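Local coordinates for lipoprotein (Colwellia psychrerythraea, PDB 3O0Y) that is of unknown function but belongs to a family in a metallopeptidase clan, and is a putative, mostly helical bacterial lipoprotein, at residues P149-M152 with Q153-P157. Residues are numbered along the deposited sequence; the frame is centred on the assembly and turned at random.
Sequences PRVM and QNDQP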
ATOM      1  N   PRO A 149       2.969  -6.766 -14.099  1.00 11.37           N
ATOM      2  CA  PRO A 149       4.308  -6.406 -14.686  1.00 12.00           C
ATOM      3  C   PRO A 149       5.303  -5.929 -13.658  1.00 12.22           C
ATOM      4  O   PRO A 149       6.483  -6.286 -13.697  1.00 13.52           O
ATOM      5  CB  PRO A 149       3.977  -5.288 -15.668  1.00 12.51           C
ATOM      6  CG  PRO A 149       2.621  -5.578 -16.083  1.00 15.12           C
ATOM      7  CD  PRO A 149       1.876  -6.124 -14.857  1.00  9.28           C
ATOM      8  N   ARG A 150       4.836  -5.166 -12.674  1.00 12.57           N
ATOM      9  CA  ARG A 150       5.749  -4.722 -11.606  1.00 12.39           C
ATOM     10  C   ARG A 150       6.382  -5.885 -10.803  1.00 10.92           C
ATOM     11  O   ARG A 150       7.590  -5.866 -10.496  1.00 10.84           O
ATOM     12  CB  ARG A 150       5.054  -3.690 -10.648  1.00 13.32           C
ATOM     13  CG  ARG A 150       5.958  -3.191  -9.482  1.00 21.91           C
ATOM     14  CD  ARG A 150       6.749  -1.805  -9.590  1.00 39.81           C
ATOM     15  NE  ARG A 150       7.407  -1.421  -8.285  1.00 45.20           N
ATOM     16  CZ  ARG A 150       8.468  -0.608  -8.088  1.00 47.77           C
ATOM     17  NH1 ARG A 150       9.142   0.022  -9.081  1.00 48.00           N
ATOM     18  NH2 ARG A 150       8.863  -0.440  -6.836  1.00 49.28           N
ATOM     19  N   VAL A 151       5.566  -6.871 -10.438  1.00 10.43           N
ATOM     20  CA  VAL A 151       6.061  -8.029  -9.680  1.00 10.34           C
ATOM     21  C   VAL A 151       7.075  -8.801 -10.531  1.00  9.22           C
ATOM     22  O   VAL A 151       8.125  -9.240 -10.037  1.00 10.87           O
ATOM     23  CB  VAL A 151       4.945  -8.941  -9.161  1.00  9.61           C
ATOM     24  CG1 VAL A 151       5.514 -10.297  -8.615  1.00 10.47           C
ATOM     25  CG2 VAL A 151       4.109  -8.223  -8.085  1.00 15.23           C
ATOM     26  N   MET A 152       6.692  -9.018 -11.783  1.00 10.11           N
ATOM     27  CA  MET A 152       7.533  -9.791 -12.679  1.00  9.70           C
ATOM     28  C   MET A 152       8.889  -9.104 -12.886  1.00 11.14           C
ATOM     29  O   MET A 152       9.910  -9.775 -12.977  1.00 11.46           O
ATOM     30  CB  MET A 152       6.825 -10.024 -14.015  1.00  8.58           C
ATOM     31  CG  MET A 152       5.663 -11.042 -13.973  1.00 10.84           C
ATOM     32  SD  MET A 152       4.858 -11.435 -15.577  1.00  4.29           S
ATOM     33  CE  MET A 152       6.380 -12.147 -16.387  1.00 13.35           C
ATOM     34  N   GLN A 153       8.930  -7.766 -12.889  1.00 10.47           N
ATOM     35  CA  GLN A 153      10.150  -7.066 -13.198  1.00  9.67           C
ATOM     36  C   GLN A 153      10.981  -6.830 -11.948  1.00 13.12           C
ATOM     37  O   GLN A 153      12.201  -6.672 -12.032  1.00 13.25           O
ATOM     38  CB  GLN A 153       9.849  -5.751 -13.919  1.00 11.36           C
ATOM     39  CG  GLN A 153       9.269  -5.930 -15.303  1.00 11.20           C
ATOM     40  CD  GLN A 153       8.736  -4.656 -15.907  1.00 15.09           C
ATOM     41  OE1 GLN A 153       9.062  -3.553 -15.472  1.00 15.97           O
ATOM     42  NE2 GLN A 153       7.814  -4.810 -16.854  1.00 10.99           N
ATOM     43  N   ASN A 154      10.353  -6.834 -10.787  1.00 11.40           N
ATOM     44  CA  ASN A 154      11.073  -6.535  -9.552  1.00 12.98           C
ATOM     45  C   ASN A 154      11.322  -7.692  -8.640  1.00 14.85           C
ATOM     46  O   ASN A 154      12.335  -7.734  -7.960  1.00 18.47           O
ATOM     47  CB  ASN A 154      10.298  -5.421  -8.805  1.00 13.43           C
ATOM     48  CG  ASN A 154      10.501  -4.098  -9.488  1.00 15.25           C
ATOM     49  OD1 ASN A 154      11.562  -3.467  -9.314  1.00 19.72           O
ATOM     50  ND2 ASN A 154       9.594  -3.747 -10.377  1.00 17.60           N
ATOM     51  N   ASP A 155      10.317  -8.523  -8.451  1.00 14.99           N
ATOM     52  CA  ASP A 155      10.348  -9.515  -7.409  1.00 14.78           C
ATOM     53  C   ASP A 155      10.628 -10.920  -7.912  1.00 14.37           C
ATOM     54  O   ASP A 155      11.071 -11.764  -7.158  1.00 17.18           O
ATOM     55  CB  ASP A 155       8.983  -9.530  -6.707  1.00 14.87           C
ATOM     56  CG  ASP A 155       8.624  -8.171  -6.108  1.00 19.80           C
ATOM     57  OD1 ASP A 155       9.415  -7.651  -5.305  1.00 25.65           O
ATOM     58  OD2 ASP A 155       7.513  -7.681  -6.410  1.00 21.28           O
ATOM     59  N   GLN A 156      10.339 -11.198  -9.170  1.00 11.48           N
ATOM     60  CA  GLN A 156      10.524 -12.534  -9.690  1.00 12.23           C
ATOM     61  C   GLN A 156      11.997 -12.812  -9.961  1.00 12.39           C
ATOM     62  O   GLN A 156      12.638 -12.078 -10.699  1.00 13.03           O
ATOM     63  CB  GLN A 156       9.714 -12.675 -10.978  1.00 11.21           C
ATOM     64  CG  GLN A 156       9.728 -14.083 -11.522  1.00 15.31           C
ATOM     65  CD  GLN A 156       8.725 -14.394 -12.604  1.00 15.37           C
ATOM     66  OE1 GLN A 156       8.941 -15.340 -13.405  1.00 18.79           O
ATOM     67  NE2 GLN A 156       7.626 -13.731 -12.593  1.00  8.00           N
ATOM     68  N   PRO A 157      12.553 -13.866  -9.357  1.00 14.95           N
ATOM     69  CA  PRO A 157      14.001 -14.085  -9.566  1.00 14.34           C
ATOM     70  C   PRO A 157      14.310 -14.524 -10.972  1.00 13.96           C
ATOM     71  O   PRO A 157      13.548 -15.264 -11.535  1.00 12.84           O
ATOM     72  CB  PRO A 157      14.322 -15.236  -8.620  1.00 16.24           C
ATOM     73  CG  PRO A 157      13.043 -15.905  -8.367  1.00 18.01           C
ATOM     74  CD  PRO A 157      11.950 -14.886  -8.476  1.00 14.63           C
TER
HETATM   75  O   HOH W   1       9.301  -1.329 -11.965  1.00 23.63           O
HETATM   76  O   HOH W   2      12.482  -9.918 -12.294  1.00 18.55           O
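R150 O takes two N-H groups from N154, one from the backbone and one from the side chain, in the last turn of helix 144-154. This is a helix C-terminus running out into a loop. N154 ND2 reaches R150 O at 2.9 Å on a lone pair in the carbonyl plane, and the oxygen lies almost in the N154 amide plane. With CG of N154 beside its own backbone N (chi1 -74°), the amide turns back toward R150 O. That bond and one from ND2 to a water hold its rotation.

The V151 and M152 side is tightly packed. V151 O receives D155 N at 2.8 Å and Q156 N at 3.1 Å, so two N-H groups, from residues four and five ahead, grip one carbonyl oxygen. D155 OD2 lies 3.8 Å from V151 CG2, while D155 OD1 forms a salt bridge with K413. M152 and Q156 run side by side, pointing the same way. M152 is buried between L48 of helix 47-53, F220 of helix 219-228 and L171 of helix 161-172.

The R150 and N154 side is partly exposed and holds a water. The R150 chain bends at chi2 (97°), which brings its CD within 3.5 Å of N154 ND2. The N154 amide lies over one guanidinium face, offset toward its rim, the two planes 43° apart. The guanidinium also makes a cation-pi contact with W418. The water accepts from R150 NH1 and N154 ND2. At a separate place, a second water bridges M152 O and Q156 O, donating to each at 2.7 Å.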